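Local coordinates for protein periplasmic beta-glucosidase (Pseudomonas aeruginosa, PDB 6R5T) that probably hydrolyses terminal, non-reducing beta-D-glucosyl residues in the periplasm, releasing beta-D-glucose, as a member of glycosyl hydrolase family 3, at residues 562-566 with 607-611; 115-120 with 332-336; 392-396 with 540-546. The protein carries 1 engineered substitution. All blocks are in the same frame, centred on the assembly; numbering follows the deposited sequence.

Contact 1 (562-566 with 607-611); sequences KLTMS and LYPFG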
ATOM      1  N   LYS A 562      -5.773   0.527 -25.766  1.00 13.07           N
ATOM      2  CA  LYS A 562      -4.610   0.946 -24.977  1.00 12.69           C
ATOM      3  C   LYS A 562      -4.934   0.826 -23.509  1.00 11.84           C
ATOM      4  O   LYS A 562      -6.045   1.150 -23.090  1.00 12.72           O
ATOM      5  CB  LYS A 562      -4.192   2.371 -25.380  1.00 14.38           C
ATOM      6  CG  LYS A 562      -3.418   2.371 -26.727  1.00 16.53           C
ATOM      7  CD  LYS A 562      -2.929   3.690 -27.110  1.00 20.60           C
ATOM      8  CE  LYS A 562      -2.102   3.676 -28.382  1.00 22.12           C
ATOM      9  NZ  LYS A 562      -0.719   3.169 -28.129  1.00 26.74           N
ATOM     10  N   LEU A 563      -3.937   0.440 -22.722  1.00 12.25           N
ATOM     11  CA  LEU A 563      -4.111   0.224 -21.273  1.00 12.15           C
ATOM     12  C   LEU A 563      -4.578   1.490 -20.592  1.00 11.34           C
ATOM     13  O   LEU A 563      -4.018   2.563 -20.874  1.00 12.17           O
ATOM     14  CB  LEU A 563      -2.836  -0.281 -20.624  1.00 11.87           C
ATOM     15  CG  LEU A 563      -2.299  -1.575 -21.211  1.00 12.60           C
ATOM     16  CD1 LEU A 563      -1.027  -1.936 -20.485  1.00 12.96           C
ATOM     17  CD2 LEU A 563      -3.326  -2.718 -21.141  1.00 12.15           C
ATOM     18  N   THR A 564      -5.482   1.352 -19.619  1.00 11.46           N
ATOM     19  CA  THR A 564      -5.824   2.498 -18.730  1.00 11.76           C
ATOM     20  C   THR A 564      -5.374   2.229 -17.294  1.00 11.22           C
ATOM     21  O   THR A 564      -5.778   2.962 -16.382  1.00 11.97           O
ATOM     22  CB  THR A 564      -7.325   2.790 -18.752  1.00 11.59           C
ATOM     23  OG1 THR A 564      -8.059   1.701 -18.168  1.00 12.93           O
ATOM     24  CG2 THR A 564      -7.796   3.080 -20.173  1.00 12.70           C
ATOM     25  N   MET A 565      -4.645   1.144 -17.095  1.00 11.83           N
ATOM     26  CA  MET A 565      -4.032   0.841 -15.777  1.00 11.81           C
ATOM     27  C   MET A 565      -2.670   0.237 -16.080  1.00 13.78           C
ATOM     28  O   MET A 565      -2.534  -0.578 -17.021  1.00 13.44           O
ATOM     29  CB  MET A 565      -4.939  -0.114 -15.020  1.00 13.57           C
ATOM     30  CG  MET A 565      -4.591  -0.272 -13.560  1.00 14.72           C
ATOM     31  SD  MET A 565      -5.970  -1.088 -12.701  1.00 14.82           S
ATOM     32  CE  MET A 565      -5.213  -1.258 -11.091  1.00 16.77           C
ATOM     33  N   SER A 566      -1.684   0.657 -15.329  1.00 11.68           N
ATOM     34  CA  SER A 566      -0.268   0.222 -15.461  1.00 13.46           C
ATOM     35  C   SER A 566      -0.184  -1.263 -15.100  1.00 13.06           C
ATOM     36  O   SER A 566      -0.861  -1.692 -14.156  1.00 14.06           O
ATOM     37  CB  SER A 566       0.543   1.066 -14.525  1.00 14.70           C
ATOM     38  OG  SER A 566       0.561   2.410 -14.974  1.00 17.36           O
ATOM     39  N   LEU A 607       5.766  -3.123 -16.396  1.00 11.88           N
ATOM     40  CA  LEU A 607       6.073  -3.891 -17.621  1.00 12.65           C
ATOM     41  C   LEU A 607       5.427  -3.188 -18.812  1.00 12.32           C
ATOM     42  O   LEU A 607       6.098  -2.999 -19.824  1.00 13.23           O
ATOM     43  CB  LEU A 607       5.551  -5.323 -17.512  1.00 13.64           C
ATOM     44  CG  LEU A 607       5.889  -6.168 -18.738  1.00 15.81           C
ATOM     45  CD1 LEU A 607       7.397  -6.225 -19.012  1.00 19.62           C
ATOM     46  CD2 LEU A 607       5.387  -7.570 -18.567  1.00 16.76           C
ATOM     47  N   TYR A 608       4.169  -2.763 -18.660  1.00 12.58           N
ATOM     48  CA  TYR A 608       3.448  -2.035 -19.738  1.00 11.57           C
ATOM     49  C   TYR A 608       2.881  -0.790 -19.077  1.00 12.19           C
ATOM     50  O   TYR A 608       2.138  -0.912 -18.105  1.00 13.62           O
ATOM     51  CB  TYR A 608       2.337  -2.868 -20.358  1.00 12.66           C
ATOM     52  CG  TYR A 608       2.734  -4.224 -20.875  1.00 12.90           C
ATOM     53  CD1 TYR A 608       3.540  -4.370 -21.990  1.00 13.55           C
ATOM     54  CD2 TYR A 608       2.245  -5.367 -20.283  1.00 12.97           C
ATOM     55  CE1 TYR A 608       3.858  -5.631 -22.480  1.00 13.76           C
ATOM     56  CE2 TYR A 608       2.556  -6.627 -20.756  1.00 12.78           C
ATOM     57  CZ  TYR A 608       3.367  -6.764 -21.870  1.00 13.60           C
ATOM     58  OH  TYR A 608       3.661  -8.020 -22.363  1.00 15.64           O
ATOM     59  N   PRO A 609       3.211   0.396 -19.576  1.00 11.93           N
ATOM     60  CA  PRO A 609       2.743   1.629 -18.921  1.00 12.33           C
ATOM     61  C   PRO A 609       1.319   2.004 -19.345  1.00 11.73           C
ATOM     62  O   PRO A 609       0.758   1.520 -20.278  1.00 11.88           O
ATOM     63  CB  PRO A 609       3.708   2.667 -19.451  1.00 13.14           C
ATOM     64  CG  PRO A 609       4.002   2.154 -20.831  1.00 12.44           C
ATOM     65  CD  PRO A 609       4.072   0.645 -20.727  1.00 12.56           C
ATOM     66  N   PHE A 610       0.745   2.897 -18.566  1.00 11.30           N
ATOM     67  CA  PHE A 610      -0.534   3.544 -18.899  1.00 10.43           C
ATOM     68  C   PHE A 610      -0.492   4.080 -20.320  1.00 11.40           C
ATOM     69  O   PHE A 610       0.510   4.706 -20.730  1.00 12.68           O
ATOM     70  CB  PHE A 610      -0.760   4.691 -17.934  1.00 11.62           C
ATOM     71  CG  PHE A 610      -2.060   5.400 -18.153  1.00 10.71           C
ATOM     72  CD1 PHE A 610      -3.257   4.938 -17.598  1.00 11.85           C
ATOM     73  CD2 PHE A 610      -2.096   6.575 -18.895  1.00 11.49           C
ATOM     74  CE1 PHE A 610      -4.430   5.666 -17.769  1.00 11.96           C
ATOM     75  CE2 PHE A 610      -3.268   7.293 -19.054  1.00 12.45           C
ATOM     76  CZ  PHE A 610      -4.430   6.832 -18.516  1.00 12.52           C
ATOM     77  N   GLY A 611      -1.519   3.785 -21.086  1.00 11.30           N
ATOM     78  CA  GLY A 611      -1.652   4.256 -22.472  1.00 11.29           C
ATOM     79  C   GLY A 611      -0.933   3.370 -23.477  1.00 12.53           C
ATOM     80  O   GLY A 611      -0.980   3.721 -24.679  1.00 14.21           O
TER
HETATM   81  O   HOH W   1       2.589   3.503 -16.149  1.00 19.11           O

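Contact 2 (115-120 with 332-336); sequences SADGLD and RRLGK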
ATOM      1  N   SER A 115     -34.431  -1.461 -19.402  1.00 15.13           N
ATOM      2  CA  SER A 115     -35.758  -0.772 -19.385  1.00 17.41           C
ATOM      3  C   SER A 115     -36.742  -1.618 -20.212  1.00 18.46           C
ATOM      4  O   SER A 115     -37.936  -1.714 -19.808  1.00 19.07           O
ATOM      5  CB  SER A 115     -35.632   0.652 -19.864  1.00 18.53           C
ATOM      6  OG  SER A 115     -35.195   0.722 -21.239  1.00 18.95           O
ATOM      7  N   ALA A 116     -36.270  -2.317 -21.245  1.00 17.90           N
ATOM      8  CA  ALA A 116     -37.142  -3.213 -22.058  1.00 18.36           C
ATOM      9  C   ALA A 116     -37.665  -4.352 -21.202  1.00 19.42           C
ATOM     10  O   ALA A 116     -38.749  -4.904 -21.517  1.00 19.73           O
ATOM     11  CB  ALA A 116     -36.408  -3.768 -23.274  1.00 18.05           C
ATOM     12  N   ASP A 117     -36.962  -4.712 -20.128  1.00 16.98           N
ATOM     13  CA  ASP A 117     -37.382  -5.765 -19.187  1.00 17.71           C
ATOM     14  C   ASP A 117     -38.100  -5.165 -17.969  1.00 18.16           C
ATOM     15  O   ASP A 117     -38.484  -5.968 -17.114  1.00 18.59           O
ATOM     16  CB  ASP A 117     -36.200  -6.630 -18.750  1.00 18.20           C
ATOM     17  CG  ASP A 117     -35.667  -7.523 -19.868  1.00 20.17           C
ATOM     18  OD1 ASP A 117     -36.437  -7.796 -20.859  1.00 21.36           O
ATOM     19  OD2 ASP A 117     -34.522  -8.007 -19.744  1.00 18.03           O
ATOM     20  N   GLY A 118     -38.274  -3.831 -17.917  1.00 15.90           N
ATOM     21  CA  GLY A 118     -39.037  -3.201 -16.828  1.00 17.17           C
ATOM     22  C   GLY A 118     -38.183  -2.579 -15.748  1.00 17.14           C
ATOM     23  O   GLY A 118     -38.735  -1.966 -14.811  1.00 16.59           O
ATOM     24  N   LEU A 119     -36.855  -2.672 -15.853  1.00 15.51           N
ATOM     25  CA  LEU A 119     -36.009  -1.984 -14.848  1.00 15.66           C
ATOM     26  C   LEU A 119     -35.979  -0.468 -15.007  1.00 15.27           C
ATOM     27  O   LEU A 119     -35.936   0.058 -16.119  1.00 16.28           O
ATOM     28  CB  LEU A 119     -34.587  -2.556 -14.959  1.00 15.47           C
ATOM     29  CG  LEU A 119     -34.502  -3.999 -14.477  1.00 15.31           C
ATOM     30  CD1 LEU A 119     -33.249  -4.668 -15.056  1.00 18.07           C
ATOM     31  CD2 LEU A 119     -34.569  -4.108 -12.948  1.00 15.60           C
ATOM     32  N   ASP A 120     -35.896   0.252 -13.876  1.00 13.74           N
ATOM     33  CA  ASP A 120     -35.865   1.717 -13.829  1.00 14.54           C
ATOM     34  C   ASP A 120     -34.475   2.250 -13.479  1.00 14.87           C
ATOM     35  O   ASP A 120     -34.262   3.439 -13.638  1.00 15.98           O
ATOM     36  CB  ASP A 120     -36.776   2.254 -12.731  1.00 15.87           C
ATOM     37  CG  ASP A 120     -38.204   1.757 -12.783  1.00 17.75           C
ATOM     38  OD1 ASP A 120     -38.856   2.031 -13.831  1.00 18.62           O
ATOM     39  OD2 ASP A 120     -38.610   1.003 -11.877  1.00 18.36           O
ATOM     40  N   ARG A 332     -44.894   2.305 -17.321  1.00 19.93           N
ATOM     41  CA  ARG A 332     -44.318   2.921 -18.548  1.00 21.43           C
ATOM     42  C   ARG A 332     -43.175   2.079 -19.123  1.00 21.68           C
ATOM     43  O   ARG A 332     -42.981   2.137 -20.355  1.00 22.18           O
ATOM     44  CB  ARG A 332     -43.884   4.349 -18.280  1.00 21.37           C
ATOM     45  CG  ARG A 332     -42.739   4.494 -17.279  1.00 21.48           C
ATOM     46  CD  ARG A 332     -42.595   5.895 -16.742  1.00 21.88           C
ATOM     47  NE  ARG A 332     -42.483   6.870 -17.806  1.00 27.66           N
ATOM     48  CZ  ARG A 332     -43.451   7.695 -18.239  1.00 26.04           C
ATOM     49  NH1 ARG A 332     -44.613   7.762 -17.626  1.00 26.39           N
ATOM     50  NH2 ARG A 332     -43.221   8.500 -19.242  1.00 26.75           N
ATOM     51  N   ARG A 333     -42.484   1.267 -18.308  1.00 20.78           N
ATOM     52  CA  ARG A 333     -41.419   0.363 -18.818  1.00 19.46           C
ATOM     53  C   ARG A 333     -41.921  -1.081 -18.904  1.00 19.92           C
ATOM     54  O   ARG A 333     -41.107  -1.986 -19.103  1.00 20.67           O
ATOM     55  CB  ARG A 333     -40.178   0.502 -17.915  1.00 16.89           C
ATOM     56  CG  ARG A 333     -39.579   1.890 -17.975  1.00 17.05           C
ATOM     57  CD  ARG A 333     -38.284   1.977 -17.133  1.00 16.08           C
ATOM     58  NE  ARG A 333     -37.742   3.283 -17.340  1.00 16.55           N
ATOM     59  CZ  ARG A 333     -38.143   4.410 -16.744  1.00 16.71           C
ATOM     60  NH1 ARG A 333     -38.961   4.395 -15.708  1.00 16.94           N
ATOM     61  NH2 ARG A 333     -37.619   5.539 -17.126  1.00 21.02           N
ATOM     62  N   LEU A 334     -43.242  -1.314 -18.741  1.00 20.62           N
ATOM     63  CA  LEU A 334     -43.791  -2.686 -18.595  1.00 20.06           C
ATOM     64  C   LEU A 334     -44.799  -3.029 -19.701  1.00 22.15           C
ATOM     65  O   LEU A 334     -45.435  -4.058 -19.565  1.00 23.73           O
ATOM     66  CB  LEU A 334     -44.388  -2.790 -17.201  1.00 22.21           C
ATOM     67  CG  LEU A 334     -43.344  -2.724 -16.095  1.00 22.31           C
ATOM     68  CD1 LEU A 334     -43.989  -2.607 -14.736  1.00 22.11           C
ATOM     69  CD2 LEU A 334     -42.464  -3.958 -16.164  1.00 21.83           C
ATOM     70  N   GLY A 335     -44.894  -2.198 -20.721  1.00 24.46           N
ATOM     71  CA  GLY A 335     -45.838  -2.351 -21.853  1.00 27.90           C
ATOM     72  C   GLY A 335     -47.285  -2.301 -21.381  1.00 31.45           C
ATOM     73  O   GLY A 335     -47.549  -1.760 -20.262  1.00 30.54           O
ATOM     74  N   LYS A 336     -48.179  -2.906 -22.175  1.00 37.47           N
ATOM     75  CA  LYS A 336     -49.653  -2.968 -21.921  1.00 42.70           C
ATOM     76  C   LYS A 336     -50.035  -4.311 -21.313  1.00 43.28           C
ATOM     77  O   LYS A 336     -49.387  -5.317 -21.599  1.00 45.99           O
ATOM     78  CB  LYS A 336     -50.457  -2.833 -23.219  1.00 49.53           C
ATOM     79  CG  LYS A 336     -50.003  -1.759 -24.202  1.00 53.34           C
ATOM     80  CD  LYS A 336     -50.495  -0.367 -23.885  1.00 62.74           C
ATOM     81  CE  LYS A 336     -49.408   0.596 -23.456  1.00 70.57           C
ATOM     82  NZ  LYS A 336     -49.878   1.999 -23.531  1.00 72.61           N
TER
HETATM   83  O   HOH W   2     -41.016  -4.440 -20.220  1.00 27.11           O

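Contact 3 (392-396 with 540-546); sequences RDVIG and FSGTEGG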
ATOM      1  N   ARG A 392     -18.746 -19.121 -19.592  1.00 16.57           N
ATOM      2  CA  ARG A 392     -18.976 -18.446 -18.297  1.00 17.31           C
ATOM      3  C   ARG A 392     -17.934 -17.348 -18.130  1.00 17.02           C
ATOM      4  O   ARG A 392     -18.279 -16.243 -17.621  1.00 17.71           O
ATOM      5  CB  ARG A 392     -18.943 -19.418 -17.129  1.00 20.76           C
ATOM      6  CG  ARG A 392     -19.200 -18.731 -15.797  1.00 24.61           C
ATOM      7  CD  ARG A 392     -20.623 -18.214 -15.662  1.00 30.00           C
ATOM      8  NE  ARG A 392     -20.833 -17.402 -14.470  1.00 34.95           N
ATOM      9  CZ  ARG A 392     -20.527 -16.104 -14.380  1.00 37.08           C
ATOM     10  NH1 ARG A 392     -20.765 -15.447 -13.253  1.00 42.88           N
ATOM     11  NH2 ARG A 392     -19.973 -15.460 -15.385  1.00 32.50           N
ATOM     12  N   ASP A 393     -16.694 -17.598 -18.548  1.00 14.72           N
ATOM     13  CA  ASP A 393     -15.655 -16.583 -18.258  1.00 16.19           C
ATOM     14  C   ASP A 393     -15.710 -15.403 -19.245  1.00 15.74           C
ATOM     15  O   ASP A 393     -15.446 -14.257 -18.835  1.00 16.77           O
ATOM     16  CB  ASP A 393     -14.287 -17.237 -18.222  1.00 16.37           C
ATOM     17  CG  ASP A 393     -14.212 -18.189 -17.035  1.00 17.37           C
ATOM     18  OD1 ASP A 393     -14.474 -17.771 -15.906  1.00 16.94           O
ATOM     19  OD2 ASP A 393     -14.084 -19.390 -17.280  1.00 18.71           O
ATOM     20  N   VAL A 394     -16.085 -15.646 -20.498  1.00 15.37           N
ATOM     21  CA  VAL A 394     -15.960 -14.564 -21.507  1.00 16.12           C
ATOM     22  C   VAL A 394     -16.910 -13.426 -21.160  1.00 16.79           C
ATOM     23  O   VAL A 394     -16.564 -12.264 -21.447  1.00 16.66           O
ATOM     24  CB  VAL A 394     -16.110 -15.086 -22.935  1.00 16.08           C
ATOM     25  CG1 VAL A 394     -17.552 -15.519 -23.210  1.00 17.58           C
ATOM     26  CG2 VAL A 394     -15.608 -14.058 -23.953  1.00 17.30           C
ATOM     27  N   ILE A 395     -18.033 -13.684 -20.473  1.00 16.61           N
ATOM     28  CA  ILE A 395     -18.974 -12.588 -20.111  1.00 17.61           C
ATOM     29  C   ILE A 395     -18.509 -11.821 -18.880  1.00 18.79           C
ATOM     30  O   ILE A 395     -19.134 -10.822 -18.575  1.00 18.23           O
ATOM     31  CB  ILE A 395     -20.436 -13.080 -19.982  1.00 16.31           C
ATOM     32  CG1 ILE A 395     -20.661 -14.084 -18.854  1.00 18.84           C
ATOM     33  CG2 ILE A 395     -20.877 -13.605 -21.314  1.00 17.21           C
ATOM     34  CD1 ILE A 395     -22.120 -14.409 -18.637  1.00 19.22           C
ATOM     35  N   GLY A 396     -17.506 -12.301 -18.147  1.00 16.15           N
ATOM     36  CA  GLY A 396     -16.908 -11.549 -17.048  1.00 15.91           C
ATOM     37  C   GLY A 396     -17.685 -11.627 -15.756  1.00 16.36           C
ATOM     38  O   GLY A 396     -18.721 -12.339 -15.675  1.00 18.28           O
ATOM     39  N   PHE A 540     -12.313  -9.475 -20.160  1.00 12.59           N
ATOM     40  CA  PHE A 540     -13.439 -10.413 -20.414  1.00 12.89           C
ATOM     41  C   PHE A 540     -14.289  -9.674 -21.435  1.00 12.56           C
ATOM     42  O   PHE A 540     -14.824  -8.605 -21.097  1.00 13.79           O
ATOM     43  CB  PHE A 540     -14.196 -10.803 -19.143  1.00 12.65           C
ATOM     44  CG  PHE A 540     -13.366 -11.506 -18.098  1.00 12.84           C
ATOM     45  CD1 PHE A 540     -12.739 -12.717 -18.380  1.00 13.10           C
ATOM     46  CD2 PHE A 540     -13.147 -10.925 -16.884  1.00 13.53           C
ATOM     47  CE1 PHE A 540     -11.952 -13.349 -17.436  1.00 14.87           C
ATOM     48  CE2 PHE A 540     -12.348 -11.549 -15.941  1.00 15.25           C
ATOM     49  CZ  PHE A 540     -11.751 -12.758 -16.223  1.00 13.84           C
ATOM     50  N   SER A 541     -14.364 -10.153 -22.674  1.00 12.90           N
ATOM     51  CA  SER A 541     -14.851  -9.324 -23.818  0.64 13.58           C
ATOM     52  C   SER A 541     -16.364  -9.460 -24.086  1.00 14.74           C
ATOM     53  O   SER A 541     -16.851  -8.796 -25.008  1.00 14.97           O
ATOM     54  CB  SER A 541     -14.033  -9.600 -25.040  0.64 14.67           C
ATOM     55  OG  SER A 541     -12.862  -8.783 -25.020  0.64 14.90           O
ATOM     56  N   GLY A 542     -17.083 -10.266 -23.303  1.00 13.35           N
ATOM     57  CA  GLY A 542     -18.564 -10.244 -23.353  1.00 13.33           C
ATOM     58  C   GLY A 542     -19.172 -11.282 -24.262  1.00 12.88           C
ATOM     59  O   GLY A 542     -18.512 -12.202 -24.756  1.00 12.72           O
ATOM     60  N   THR A 543     -20.469 -11.111 -24.511  1.00 12.54           N
ATOM     61  CA  THR A 543     -21.296 -12.087 -25.263  1.00 14.72           C
ATOM     62  C   THR A 543     -20.716 -12.342 -26.663  1.00 14.27           C
ATOM     63  O   THR A 543     -20.784 -13.487 -27.097  1.00 15.14           O
ATOM     64  CB  THR A 543     -22.704 -11.512 -25.385  1.00 14.78           C
ATOM     65  OG1 THR A 543     -23.271 -11.429 -24.075  1.00 14.76           O
ATOM     66  CG2 THR A 543     -23.600 -12.360 -26.259  1.00 16.45           C
ATOM     67  N   GLU A 544     -20.162 -11.328 -27.318  1.00 15.20           N
ATOM     68  CA  GLU A 544     -19.563 -11.479 -28.658  1.00 16.02           C
ATOM     69  C   GLU A 544     -18.051 -11.533 -28.561  1.00 15.25           C
ATOM     70  O   GLU A 544     -17.383 -11.393 -29.600  1.00 15.59           O
ATOM     71  CB  GLU A 544     -20.060 -10.338 -29.531  1.00 16.52           C
ATOM     72  CG  GLU A 544     -21.473 -10.576 -30.028  1.00 17.61           C
ATOM     73  CD  GLU A 544     -21.589 -11.713 -31.033  1.00 20.15           C
ATOM     74  OE1 GLU A 544     -20.748 -11.734 -31.949  1.00 19.93           O
ATOM     75  OE2 GLU A 544     -22.479 -12.612 -30.881  1.00 22.57           O
ATOM     76  N   GLY A 545     -17.502 -11.800 -27.367  1.00 15.58           N
ATOM     77  CA  GLY A 545     -16.055 -11.700 -27.200  1.00 15.19           C
ATOM     78  C   GLY A 545     -15.287 -12.536 -28.208  1.00 14.82           C
ATOM     79  O   GLY A 545     -14.331 -12.068 -28.804  1.00 14.65           O
ATOM     80  N   GLY A 546     -15.657 -13.788 -28.381  1.00 15.43           N
ATOM     81  CA  GLY A 546     -14.875 -14.688 -29.242  1.00 16.24           C
ATOM     82  C   GLY A 546     -14.904 -14.213 -30.680  1.00 15.99           C
ATOM     83  O   GLY A 546     -13.899 -14.382 -31.371  1.00 15.52           O
TER

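Contact 1 (562-566 with 607-611)
Phe610 sets its ring against two main-chain carbonyls of 562-566. With its CG anti to the backbone N (chi1 -178°), the ring swings out to that segment: Thr564 O lies in plane at its edge, 3.3 Å from Phe610 CE1, while Leu563 O sits over one face, displaced toward the rim, as plain contact. That same Leu563 O accepts the hydrogen bond from Gly611 N (2.8 Å, N-H...O 147°). The Leu563 side chain points at the other segment, its CD1 resting 3.5 Å from Tyr608 CB; the tyrosine ring is directed elsewhere, with Leu607 CG over the centre of one face and its hydroxyl bonded to Gln529. Leu607 and Tyr608 together face Phe567, a classic beta bulge, within the C-terminal family 3 region and beside strand 651-660, which Lys562 and Phe610 touch. Lys562 lies along Gly611, its CD 3.1 Å from Gly611 O, an oxygen hydrogen-bonded to Gln656 NE2; the aliphatic chain then bends at chi4 (-78°), turning NZ to the carbonyls of Gly613 and Leu720. At the far end a water bridges the segments, donating to Ser566 OG at 2.6 Å and accepting from Phe610 N at 3.1 Å, while Glu144 OE2 also bonds to the Ser566 hydroxyl.

Contact 2 (115-120 with 332-336)
Ser115, in the last turn of helix 100-116, meets Arg333 through its CB, which lies 4.0 Å from Arg333 CD, near the guanidinium plane and at its edge. Its carbonyl is turned to the backbone of the other segment: Ser115 O and Arg333 O are 3.3 Å apart, two acceptors that cannot bond to each other, but Ser115 O takes the amide hydrogen of Gly118. One residue on, a water donates to both Ala116 O and Arg333 O, 2.7 Å from each, linking the helix end to the loop. Gly118 then presses its bare CA against the partner: Gly118 CA makes a CA-H...O contact of 3.3 Å with Arg333 O, and Leu334 CD2 packs 3.6 Å from Gly118 CA. Leu119 contributes its carbonyl, with Leu119 O only 3.2 Å from Arg333 CD; this buried oxygen has no polar partner in the model. Asp120 receives the arginine, whose chain runs extended from CG to NE. Arg333 NH1 bonds to Asp120 OD1 over 3.0 Å as a salt bridge at a bent N-H...O angle of 141°, approaching the anti side of the carboxylate, with the two planar groups 88° apart. Further bonds fix both partners: Asp120 OD2 accepts from His76 N, while Arg333 NE and NH1 also reach the carbonyls of Ser170 and Leu324. Positive phi at Gly118, with two bonds back into the last turn, makes this a Schellman motif, here turning a helix of the TIM-barrel domain into strand 121-122 of its parallel sheet.

Contact 3 (392-396 with 540-546)
Val394 O receives the hydrogen bond from Gly542 N at 2.8 Å, with an N-H...O angle of 154° and the donor 38° above the carbonyl plane. Around this single bond the two backbones run close, Ile395 CA and Gly542 CA being 4.0 Å apart. Phe540 lies alongside: CG anti to the carbonyl carbon (chi1 -61°) carries the ring to the Asp393 carbonyl, with Phe540 CD1 3.1 Å from Asp393 O, while Phe540 CB packs 3.5 Å from Gly396 CA. Beyond the bond, Val394 aims a methyl at the turn, its CG2 3.5 Å from Gly542 O and 4.0 Å from Gly545 CA, where Gly545 has no side chain and the methyl packs on its CA. Of the Ile395 side chain, CG2 reaches the Thr543 amide.

The next shell holds these pieces in place. Asp393 O, besides meeting the ring, accepts from Gly396 N (2.9 Å), and the Asp393 carboxylate bonds to Ser390 OG and the Gln481 amide. On the other segment, residues 542-545 form a type I turn closed by Gly545 N to Gly542 O; Thr543 OG1 is bonded to Ile87 N, and Glu544, at the N-cap position of helix 545-553, is tied to Arg352 by a salt bridge. The segments follow strands 380-384 and 534-537, parallel members of one sheet, so the packing joins a short helix and a turn that follow the C-terminal ends of those strands, as is usual in an alpha/beta sandwich such as the second domain of family 3 glycosidases.

How the contacts relate
The three contacts are separate places in a multidomain chain and none touches another. Contacts 1 and 3 belong to the C-terminal family 3 domain, their centres 21 Å apart, whereas contact 2 belongs to the TIM-barrel side, its centre 26 Å from that of contact 3 and 40 Å from that of contact 1, on the opposite side of the chain's centre from contact 1. Near contact 2, the Leu119 side chain is about 11 Å from a glucose unit; Gly396 of contact 3 is about 14 Å from a galactose unit. Both lead toward pocket residues, Phe123 soon after the first and Trp398 soon after the second. None of the three is part of the sugar pocket or the magnesium site.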